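Local structure of periplasmic cell division protein (SufI) (Aquifex aeolicus, 6SYY) at residues N254-A264 and V290-G298; N313-N324 and D357-V368. The protein is a copper-containing multicopper oxidase of a hyperthermophile that probably oxidises its substrates at one copper centre and passes the electrons to a three-copper cluster. All blocks are in the same frame, centred on the assembly; numbering follows the deposited sequence.

How the interactions relate
Both contacts belong to the same beta-rich part of the chain, their centres about 12 Å apart. Interaction 1 comes first in sequence and is complete before interaction 2 begins. The two share a sheet: strand 261-267 pairs with 293-295 on one edge and with 315-321 on the other, and 315-321 in turn pairs with 361-370. Two probable hydrogen bonds join the contacts, Y319 N to A264 O and R262 N to N320 OD1, each 2.8 Å. G298 brings interaction 1 close to the copper cluster. Interaction 2, partly buried, lies farther from the centre of the chain, though its H323 end comes within about 11 Å of the copper ligand H514, side chain to side chain.

Interaction 1. Residues N254-A264 and V290-G298; sequences NGSNARPYRLA and VNEILVAPG
The amide of N254 lies against V295 and P297, and its ND2 donates to V295 O at 3.0 Å. Having CG anti to the backbone N (chi1 -174°) lays the amide along the 290-298 backbone. Its other N-H runs almost straight to R259 O, in the amide plane, while OD1 accepts from S256 N in an Asx turn. V295 O is thereby gripped twice, with N254 ND2 and Y261 N arriving from opposite faces of its carbonyl plane. With an alanine here, R259 O and S256 N would probably lose their partner and V295 O one of its two donors, leaving the turn freer to shift. P297, which has no N-H to satisfy, wedges its ring against the turn, CB 3.4 Å from S256 O. On one face of the paired strands, the buried L263 and V295 side chains cross at a slant, CD1 to CG1 3.9 Å. On the other, L294 CD1 lies 3.8 Å above the R262 guanidinium, toward its rim. R262 NH1 forms a salt bridge to E292 OE1 at 2.6 Å, the carboxylate plane 61° from the guanidinium plane; E292 also pairs with R271. The strands belong to a cupredoxin-like beta-sandwich domain, as in other multicopper oxidases, and 290-298 ends at G298, beside the copper ligands H120 and H510.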
loop_
_atom_site.group_PDB
_atom_site.type_symbol
_atom_site.label_atom_id
_atom_site.label_comp_id
_atom_site.label_asym_id
_atom_site.label_seq_id
_atom_site.Cartn_x
_atom_site.Cartn_y
_atom_site.Cartn_z
ATOM N N ASN A 254 2.897 -4.108 -1.029
ATOM C CA ASN A 254 2.169 -5.030 -1.896
ATOM C C ASN A 254 1.423 -4.198 -2.925
ATOM O O ASN A 254 0.386 -3.599 -2.625
ATOM C CB ASN A 254 1.218 -5.906 -1.092
ATOM C CG ASN A 254 0.563 -6.978 -1.939
ATOM O OD1 ASN A 254 0.523 -6.881 -3.166
ATOM N ND2 ASN A 254 0.040 -8.009 -1.284
ATOM N N GLY A 255 1.958 -4.152 -4.143
ATOM C CA GLY A 255 1.333 -3.424 -5.227
ATOM C C GLY A 255 0.617 -4.348 -6.185
ATOM O O GLY A 255 0.411 -4.008 -7.352
ATOM N N SER A 256 0.238 -5.529 -5.706
ATOM C CA SER A 256 -0.514 -6.457 -6.531
ATOM C C SER A 256 -1.987 -6.071 -6.549
ATOM O O SER A 256 -2.475 -5.324 -5.697
ATOM C CB SER A 256 -0.355 -7.886 -6.021
ATOM O OG SER A 256 1.018 -8.227 -5.937
ATOM N N ASN A 257 -2.700 -6.591 -7.547
ATOM C CA ASN A 257 -4.122 -6.301 -7.643
ATOM C C ASN A 257 -4.936 -7.065 -6.611
ATOM O O ASN A 257 -5.957 -6.554 -6.140
ATOM C CB ASN A 257 -4.639 -6.621 -9.046
ATOM C CG ASN A 257 -4.260 -5.563 -10.065
ATOM O OD1 ASN A 257 -3.135 -5.061 -10.073
ATOM N ND2 ASN A 257 -5.207 -5.210 -10.922
ATOM N N ALA A 258 -4.508 -8.271 -6.238
ATOM C CA ALA A 258 -5.355 -9.100 -5.392
ATOM C C ALA A 258 -4.566 -10.074 -4.531
ATOM O O ALA A 258 -5.052 -10.505 -3.480
ATOM C CB ALA A 258 -6.355 -9.872 -6.255
ATOM N N ARG A 259 -3.361 -10.426 -4.961
ATOM C CA ARG A 259 -2.619 -11.501 -4.310
ATOM C C ARG A 259 -2.029 -11.034 -2.986
ATOM O O ARG A 259 -1.252 -10.070 -2.971
ATOM C CB ARG A 259 -1.504 -12.000 -5.214
ATOM C CG ARG A 259 -0.604 -13.004 -4.536
ATOM C CD ARG A 259 0.575 -13.369 -5.406
ATOM N NE ARG A 259 0.179 -13.999 -6.662
ATOM C CZ ARG A 259 -0.066 -15.296 -6.799
ATOM N NH1 ARG A 259 0.033 -16.097 -5.750
ATOM N NH2 ARG A 259 -0.413 -15.795 -7.979
ATOM N N PRO A 260 -2.354 -11.679 -1.869
ATOM C CA PRO A 260 -1.619 -11.440 -0.626
ATOM C C PRO A 260 -0.399 -12.345 -0.537
ATOM O O PRO A 260 -0.328 -13.405 -1.162
ATOM C CB PRO A 260 -2.646 -11.803 0.455
ATOM C CG PRO A 260 -3.427 -12.914 -0.170
ATOM C CD PRO A 260 -3.478 -12.609 -1.666
ATOM N N TYR A 261 0.567 -11.908 0.263
ATOM C CA TYR A 261 1.808 -12.646 0.452
ATOM C C TYR A 261 2.003 -12.995 1.918
ATOM O O TYR A 261 1.663 -12.210 2.808
ATOM C CB TYR A 261 3.017 -11.847 -0.042
ATOM C CG TYR A 261 2.918 -11.479 -1.494
ATOM C CD1 TYR A 261 2.250 -10.326 -1.890
ATOM C CD2 TYR A 261 3.478 -12.284 -2.469
ATOM C CE1 TYR A 261 2.148 -9.983 -3.216
ATOM C CE2 TYR A 261 3.381 -11.948 -3.801
ATOM C CZ TYR A 261 2.712 -10.799 -4.167
ATOM O OH TYR A 261 2.609 -10.464 -5.493
ATOM N N ARG A 262 2.555 -14.179 2.157
ATOM C CA ARG A 262 3.018 -14.595 3.477
ATOM C C ARG A 262 4.525 -14.783 3.338
ATOM O O ARG A 262 4.983 -15.805 2.818
ATOM C CB ARG A 262 2.307 -15.868 3.939
ATOM C CG ARG A 262 2.611 -16.269 5.375
ATOM C CD ARG A 262 1.825 -17.504 5.818
ATOM N NE ARG A 262 0.384 -17.265 5.910
ATOM C CZ ARG A 262 -0.232 -16.764 6.979
ATOM N NH1 ARG A 262 0.464 -16.432 8.058
ATOM N NH2 ARG A 262 -1.548 -16.589 6.969
ATOM N N LEU A 263 5.296 -13.792 3.785
ATOM C CA LEU A 263 6.720 -13.701 3.475
ATOM C C LEU A 263 7.574 -14.181 4.640
ATOM O O LEU A 263 7.352 -13.778 5.787
ATOM C CB LEU A 263 7.098 -12.263 3.128
ATOM C CG LEU A 263 6.287 -11.629 2.006
ATOM C CD1 LEU A 263 6.696 -10.187 1.855
ATOM C CD2 LEU A 263 6.487 -12.391 0.705
ATOM N N ALA A 264 8.565 -15.019 4.336
ATOM C CA ALA A 264 9.568 -15.446 5.301
ATOM C C ALA A 264 10.947 -15.339 4.663
ATOM O O ALA A 264 11.079 -15.207 3.444
ATOM C CB ALA A 264 9.322 -16.882 5.791
ATOM N N VAL A 290 9.627 -11.257 14.468
ATOM C CA VAL A 290 8.775 -12.253 13.834
ATOM C C VAL A 290 9.654 -13.146 12.972
ATOM O O VAL A 290 10.850 -12.904 12.802
ATOM C CB VAL A 290 7.668 -11.619 12.966
ATOM C CG1 VAL A 290 6.762 -10.733 13.804
ATOM C CG2 VAL A 290 8.285 -10.838 11.808
ATOM N N ASN A 291 9.041 -14.196 12.425
ATOM C CA ASN A 291 9.674 -14.999 11.388
ATOM C C ASN A 291 8.809 -15.098 10.137
ATOM O O ASN A 291 9.146 -15.856 9.220
ATOM C CB ASN A 291 10.035 -16.396 11.918
ATOM C CG ASN A 291 8.858 -17.111 12.558
ATOM O OD1 ASN A 291 7.742 -17.088 12.044
ATOM N ND2 ASN A 291 9.110 -17.758 13.691
ATOM N N GLU A 292 7.706 -14.349 10.076
ATOM C CA GLU A 292 6.910 -14.230 8.861
ATOM C C GLU A 292 5.982 -13.031 8.995
ATOM O O GLU A 292 5.658 -12.592 10.102
ATOM C CB GLU A 292 6.094 -15.498 8.575
ATOM C CG GLU A 292 5.074 -15.840 9.635
ATOM C CD GLU A 292 4.052 -16.842 9.145
ATOM O OE1 GLU A 292 2.938 -16.416 8.776
ATOM O OE2 GLU A 292 4.364 -18.051 9.117
ATOM N N ILE A 293 5.560 -12.506 7.846
ATOM C CA ILE A 293 4.606 -11.404 7.792
ATOM C C ILE A 293 3.615 -11.658 6.665
ATOM O O ILE A 293 3.982 -12.140 5.586
ATOM C CB ILE A 293 5.296 -10.038 7.599
ATOM C CG1 ILE A 293 6.222 -10.064 6.381
ATOM C CG2 ILE A 293 6.043 -9.632 8.857
ATOM C CD1 ILE A 293 6.701 -8.695 5.973
ATOM N N LEU A 294 2.354 -11.336 6.928
ATOM C CA LEU A 294 1.283 -11.411 5.945
ATOM C C LEU A 294 0.995 -9.994 5.474
ATOM O O LEU A 294 0.735 -9.108 6.295
ATOM C CB LEU A 294 0.037 -12.046 6.560
ATOM C CG LEU A 294 -1.145 -12.428 5.672
ATOM C CD1 LEU A 294 -0.734 -13.498 4.681
ATOM C CD2 LEU A 294 -2.293 -12.918 6.539
ATOM N N VAL A 295 1.057 -9.774 4.165
ATOM C CA VAL A 295 0.882 -8.441 3.600
ATOM C C VAL A 295 -0.078 -8.531 2.421
ATOM O O VAL A 295 0.185 -9.240 1.443
ATOM C CB VAL A 295 2.224 -7.810 3.191
ATOM C CG1 VAL A 295 3.117 -8.826 2.495
ATOM C CG2 VAL A 295 1.997 -6.575 2.329
ATOM N N ALA A 296 -1.183 -7.835 2.521
ATOM C CA ALA A 296 -2.214 -7.799 1.503
ATOM C C ALA A 296 -2.021 -6.592 0.597
ATOM O O ALA A 296 -1.261 -5.673 0.921
ATOM C CB ALA A 296 -3.598 -7.746 2.160
ATOM N N PRO A 297 -2.671 -6.573 -0.564
ATOM C CA PRO A 297 -2.645 -5.370 -1.404
ATOM C C PRO A 297 -3.078 -4.138 -0.625
ATOM O O PRO A 297 -4.089 -4.147 0.078
ATOM C CB PRO A 297 -3.636 -5.707 -2.520
ATOM C CG PRO A 297 -3.583 -7.181 -2.626
ATOM C CD PRO A 297 -3.315 -7.709 -1.248
ATOM N N GLY A 298 -2.301 -3.063 -0.753
ATOM C CA GLY A 298 -2.545 -1.845 -0.016
ATOM C C GLY A 298 -1.831 -1.756 1.318
ATOM O O GLY A 298 -1.673 -0.651 1.849
#

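Interaction 2. Residues N313-N324 and D357-V368; sequences NDVIKLYNFPHN and DNSEFEVMEFRV
L318 drives its CD2 methyl against V363 CG1 at 3.7 Å, in the tight half of this antiparallel pair. V363 and M364 both face L318 in a classic beta bulge, and L318 O takes both their N-H groups, V363 N at 2.7 Å and M364 N at 3.2 Å. Farther along the same buried face, I316 CD1 meets V368 CG2 at 3.6 Å, and L318 CB touches CE2 of the F366 ring, which also meets F250 and F307. N320 closes this face: the backbone places its CB over the F361 ring in a CH-pi contact, 4.0 Å from the centroid. A trans turn about CA-CB (chi1 179°) then carries the amide on across the ring, ND2 3.3 Å from F361 CE1 and CZ, the two planes 31° apart. The amide suits this buried place because OD1 accepts from R262 N and ND2 donates to a water that S359 O also holds.

The opposite face is looser and reaches solvent. The Y319 ring lies with one face over F361 O, its hydroxyl beside E360, and the K317 methylenes cross E362 at about a right angle. Beyond the strands, N358 OD1 stands 3.3 Å above the centre of the H323 ring and accepts weak bonds from H323 N and N324 N, while H323 ND1 is held by L325 N and NE2 gives D357 O a weak bond.

Apolar side chains and backbone bonds thus probably carry most of the cohesion. Among the charged groups, E365 and R367 form a salt bridge within their own strand, whereas K317 NZ stays 5.3 Å from E362 OE1, where any attraction is probably weak.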
loop_
_atom_site.group_PDB
_atom_site.type_symbol
_atom_site.label_atom_id
_atom_site.label_comp_id
_atom_site.label_asym_id
_atom_site.label_seq_id
_atom_site.Cartn_x
_atom_site.Cartn_y
_atom_site.Cartn_z
ATOM N N ASN A 313 28.752 -15.596 1.999
ATOM C CA ASN A 313 28.409 -16.598 0.980
ATOM C C ASN A 313 27.051 -17.236 1.243
ATOM O O ASN A 313 26.633 -18.085 0.452
ATOM C CB ASN A 313 29.456 -17.713 0.825
ATOM C CG ASN A 313 30.793 -17.187 0.360
ATOM O OD1 ASN A 313 30.865 -16.175 -0.341
ATOM N ND2 ASN A 313 31.861 -17.870 0.747
ATOM N N ASP A 314 26.351 -16.865 2.310
ATOM C CA ASP A 314 24.997 -17.363 2.492
ATOM C C ASP A 314 24.057 -16.748 1.463
ATOM O O ASP A 314 24.232 -15.607 1.026
ATOM C CB ASP A 314 24.487 -17.056 3.899
ATOM C CG ASP A 314 25.083 -17.973 4.947
ATOM O OD1 ASP A 314 25.851 -18.884 4.578
ATOM O OD2 ASP A 314 24.782 -17.782 6.142
ATOM N N VAL A 315 23.054 -17.526 1.069
ATOM C CA VAL A 315 21.948 -17.036 0.257
ATOM C C VAL A 315 20.678 -17.148 1.086
ATOM O O VAL A 315 20.379 -18.213 1.641
ATOM C CB VAL A 315 21.823 -17.801 -1.073
ATOM C CG1 VAL A 315 22.949 -17.392 -2.009
ATOM C CG2 VAL A 315 21.849 -19.304 -0.841
ATOM N N ILE A 316 19.953 -16.042 1.201
ATOM C CA ILE A 316 18.724 -15.986 1.980
ATOM C C ILE A 316 17.578 -15.778 1.004
ATOM O O ILE A 316 17.587 -14.819 0.223
ATOM C CB ILE A 316 18.771 -14.878 3.041
ATOM C CG1 ILE A 316 19.687 -15.288 4.199
ATOM C CG2 ILE A 316 17.381 -14.593 3.574
ATOM C CD1 ILE A 316 21.141 -15.038 3.962
ATOM N N LYS A 317 16.603 -16.684 1.033
ATOM C CA LYS A 317 15.475 -16.656 0.111
ATOM C C LYS A 317 14.301 -15.943 0.770
ATOM O O LYS A 317 13.776 -16.413 1.785
ATOM C CB LYS A 317 15.070 -18.072 -0.304
ATOM C CG LYS A 317 16.066 -18.779 -1.221
ATOM C CD LYS A 317 15.693 -20.247 -1.457
ATOM C CE LYS A 317 15.724 -21.053 -0.160
ATOM N NZ LYS A 317 15.526 -22.516 -0.373
ATOM N N LEU A 318 13.903 -14.806 0.202
ATOM C CA LEU A 318 12.623 -14.198 0.555
ATOM C C LEU A 318 11.519 -15.037 -0.071
ATOM O O LEU A 318 11.304 -14.991 -1.288
ATOM C CB LEU A 318 12.546 -12.754 0.077
ATOM C CG LEU A 318 11.157 -12.144 0.277
ATOM C CD1 LEU A 318 10.865 -11.968 1.756
ATOM C CD2 LEU A 318 11.011 -10.831 -0.467
ATOM N N TYR A 319 10.826 -15.811 0.753
ATOM C CA TYR A 319 9.961 -16.876 0.278
ATOM C C TYR A 319 8.514 -16.594 0.653
ATOM O O TYR A 319 8.231 -16.102 1.750
ATOM C CB TYR A 319 10.399 -18.217 0.860
ATOM C CG TYR A 319 9.817 -19.397 0.137
ATOM C CD1 TYR A 319 10.400 -19.877 -1.032
ATOM C CD2 TYR A 319 8.683 -20.038 0.620
ATOM C CE1 TYR A 319 9.866 -20.962 -1.698
ATOM C CE2 TYR A 319 8.143 -21.123 -0.038
ATOM C CZ TYR A 319 8.735 -21.581 -1.195
ATOM O OH TYR A 319 8.190 -22.663 -1.844
ATOM N N ASN A 320 7.605 -16.908 -0.267
ATOM C CA ASN A 320 6.174 -16.767 -0.041
ATOM C C ASN A 320 5.585 -18.137 0.248
ATOM O O ASN A 320 5.672 -19.042 -0.589
ATOM C CB ASN A 320 5.479 -16.140 -1.249
ATOM C CG ASN A 320 3.982 -16.005 -1.045
ATOM O OD1 ASN A 320 3.524 -15.137 -0.306
ATOM N ND2 ASN A 320 3.216 -16.872 -1.692
ATOM N N PHE A 321 5.001 -18.288 1.422
ATOM C CA PHE A 321 4.312 -19.500 1.831
ATOM C C PHE A 321 2.822 -19.371 1.555
ATOM O O PHE A 321 2.325 -18.268 1.313
ATOM C CB PHE A 321 4.558 -19.764 3.318
ATOM C CG PHE A 321 5.943 -20.263 3.618
ATOM C CD1 PHE A 321 6.278 -21.590 3.388
ATOM C CD2 PHE A 321 6.910 -19.410 4.127
ATOM C CE1 PHE A 321 7.549 -22.058 3.661
ATOM C CE2 PHE A 321 8.184 -19.873 4.402
ATOM C CZ PHE A 321 8.503 -21.198 4.168
ATOM N N PRO A 322 2.083 -20.482 1.540
ATOM C CA PRO A 322 0.629 -20.398 1.331
ATOM C C PRO A 322 -0.033 -19.466 2.336
ATOM O O PRO A 322 0.144 -19.601 3.549
ATOM C CB PRO A 322 0.168 -21.846 1.506
ATOM C CG PRO A 322 1.351 -22.653 1.068
ATOM C CD PRO A 322 2.563 -21.876 1.506
ATOM N N HIS A 323 -0.799 -18.500 1.818
ATOM C CA HIS A 323 -1.361 -17.456 2.667
ATOM C C HIS A 323 -2.552 -17.930 3.485
ATOM O O HIS A 323 -2.885 -17.290 4.489
ATOM C CB HIS A 323 -1.756 -16.238 1.825
ATOM C CG HIS A 323 -2.723 -16.542 0.723
ATOM N ND1 HIS A 323 -4.020 -16.945 0.959
ATOM C CD2 HIS A 323 -2.586 -16.486 -0.623
ATOM C CE1 HIS A 323 -4.637 -17.132 -0.195
ATOM N NE2 HIS A 323 -3.789 -16.859 -1.171
ATOM N N ASN A 324 -3.198 -19.024 3.078
ATOM C CA ASN A 324 -4.273 -19.668 3.832
ATOM C C ASN A 324 -5.437 -18.724 4.130
ATOM O O ASN A 324 -6.191 -18.941 5.084
ATOM C CB ASN A 324 -3.740 -20.281 5.132
ATOM C CG ASN A 324 -2.738 -21.392 4.880
ATOM O OD1 ASN A 324 -2.843 -22.123 3.895
ATOM N ND2 ASN A 324 -1.756 -21.522 5.767
ATOM N N ASP A 357 -4.900 -18.243 -6.637
ATOM C CA ASP A 357 -3.829 -19.187 -6.363
ATOM C C ASP A 357 -3.433 -19.110 -4.893
ATOM O O ASP A 357 -3.529 -18.054 -4.264
ATOM C CB ASP A 357 -2.629 -18.891 -7.291
ATOM C CG ASP A 357 -1.349 -19.541 -6.831
ATOM O OD1 ASP A 357 -0.691 -18.987 -5.925
ATOM O OD2 ASP A 357 -0.996 -20.607 -7.375
ATOM N N ASN A 358 -2.994 -20.250 -4.347
ATOM C CA ASN A 358 -2.544 -20.343 -2.960
ATOM C C ASN A 358 -1.200 -21.058 -2.875
ATOM O O ASN A 358 -0.913 -21.750 -1.893
ATOM C CB ASN A 358 -3.587 -21.057 -2.093
ATOM C CG ASN A 358 -3.349 -20.865 -0.598
ATOM O OD1 ASN A 358 -2.658 -19.936 -0.174
ATOM N ND2 ASN A 358 -3.924 -21.750 0.207
ATOM N N SER A 359 -0.361 -20.898 -3.893
ATOM C CA SER A 359 0.875 -21.655 -3.994
ATOM C C SER A 359 2.015 -20.955 -3.257
ATOM O O SER A 359 1.920 -19.793 -2.856
ATOM C CB SER A 359 1.244 -21.880 -5.461
ATOM O OG SER A 359 1.363 -20.652 -6.156
ATOM N N GLU A 360 3.106 -21.694 -3.071
ATOM C CA GLU A 360 4.321 -21.171 -2.470
ATOM C C GLU A 360 5.397 -21.025 -3.538
ATOM O O GLU A 360 5.444 -21.796 -4.502
ATOM C CB GLU A 360 4.820 -22.075 -1.341
ATOM C CG GLU A 360 5.091 -23.508 -1.746
ATOM C CD GLU A 360 5.636 -24.337 -0.598
ATOM O OE1 GLU A 360 5.274 -24.059 0.565
ATOM O OE2 GLU A 360 6.432 -25.263 -0.855
ATOM N N PHE A 361 6.257 -20.026 -3.360
ATOM C CA PHE A 361 7.240 -19.682 -4.379
ATOM C C PHE A 361 8.216 -18.667 -3.812
ATOM O O PHE A 361 7.870 -17.887 -2.919
ATOM C CB PHE A 361 6.565 -19.111 -5.633
ATOM C CG PHE A 361 5.588 -18.010 -5.342
ATOM C CD1 PHE A 361 4.240 -18.286 -5.189
ATOM C CD2 PHE A 361 6.015 -16.699 -5.218
ATOM C CE1 PHE A 361 3.337 -17.275 -4.919
ATOM C CE2 PHE A 361 5.117 -15.688 -4.936
ATOM C CZ PHE A 361 3.777 -15.975 -4.794
ATOM N N GLU A 362 9.431 -18.671 -4.353
ATOM C CA GLU A 362 10.420 -17.681 -3.957
ATOM C C GLU A 362 10.078 -16.326 -4.565
ATOM O O GLU A 362 9.721 -16.231 -5.742
ATOM C CB GLU A 362 11.814 -18.128 -4.394
ATOM C CG GLU A 362 12.918 -17.116 -4.133
ATOM C CD GLU A 362 14.296 -17.690 -4.390
ATOM O OE1 GLU A 362 14.477 -18.908 -4.178
ATOM O OE2 GLU A 362 15.195 -16.931 -4.808
ATOM N N VAL A 363 10.168 -15.277 -3.752
ATOM C CA VAL A 363 9.981 -13.916 -4.250
ATOM C C VAL A 363 11.307 -13.296 -4.671
ATOM O O VAL A 363 11.395 -12.645 -5.716
ATOM C CB VAL A 363 9.278 -13.055 -3.182
ATOM C CG1 VAL A 363 9.204 -11.612 -3.637
ATOM C CG2 VAL A 363 7.891 -13.599 -2.888
ATOM N N MET A 364 12.356 -13.509 -3.883
ATOM C CA MET A 364 13.609 -12.802 -4.089
ATOM C C MET A 364 14.718 -13.523 -3.331
ATOM O O MET A 364 14.470 -14.233 -2.352
ATOM C CB MET A 364 13.478 -11.348 -3.633
ATOM C CG MET A 364 14.637 -10.466 -3.984
ATOM S SD MET A 364 14.418 -8.848 -3.245
ATOM C CE MET A 364 16.098 -8.250 -3.339
ATOM N N GLU A 365 15.948 -13.330 -3.799
ATOM C CA GLU A 365 17.125 -13.955 -3.213
ATOM C C GLU A 365 18.108 -12.881 -2.772
ATOM O O GLU A 365 18.427 -11.968 -3.543
ATOM C CB GLU A 365 17.784 -14.909 -4.213
ATOM C CG GLU A 365 19.251 -15.176 -3.963
ATOM C CD GLU A 365 19.890 -15.953 -5.097
ATOM O OE1 GLU A 365 19.250 -16.905 -5.592
ATOM O OE2 GLU A 365 21.022 -15.604 -5.501
ATOM N N PHE A 366 18.576 -12.985 -1.533
ATOM C CA PHE A 366 19.628 -12.125 -1.007
ATOM C C PHE A 366 20.917 -12.923 -0.897
ATOM O O PHE A 366 20.914 -14.050 -0.391
ATOM C CB PHE A 366 19.251 -11.558 0.362
ATOM C CG PHE A 366 18.077 -10.635 0.328
ATOM C CD1 PHE A 366 18.237 -9.307 -0.030
ATOM C CD2 PHE A 366 16.813 -11.092 0.659
ATOM C CE1 PHE A 366 17.156 -8.451 -0.058
ATOM C CE2 PHE A 366 15.725 -10.243 0.628
ATOM C CZ PHE A 366 15.899 -8.918 0.268
ATOM N N ARG A 367 22.011 -12.340 -1.369
ATOM C CA ARG A 367 23.324 -12.968 -1.328
ATOM C C ARG A 367 24.201 -12.139 -0.403
ATOM O O ARG A 367 24.541 -10.995 -0.723
ATOM C CB ARG A 367 23.931 -13.058 -2.724
ATOM C CG ARG A 367 22.981 -13.578 -3.790
ATOM C CD ARG A 367 23.327 -12.964 -5.136
ATOM N NE ARG A 367 22.772 -13.707 -6.260
ATOM C CZ ARG A 367 23.137 -13.511 -7.523
ATOM N NH1 ARG A 367 24.057 -12.598 -7.809
ATOM N NH2 ARG A 367 22.590 -14.227 -8.498
ATOM N N VAL A 368 24.553 -12.710 0.745
ATOM C CA VAL A 368 25.468 -12.072 1.683
ATOM C C VAL A 368 26.883 -12.199 1.131
ATOM O O VAL A 368 27.571 -13.195 1.376
ATOM C CB VAL A 368 25.343 -12.699 3.083
ATOM C CG1 VAL A 368 26.216 -11.962 4.083
ATOM C CG2 VAL A 368 23.894 -12.685 3.529
HETATM O O HOH W 1 0.547 -17.779 -1.506
#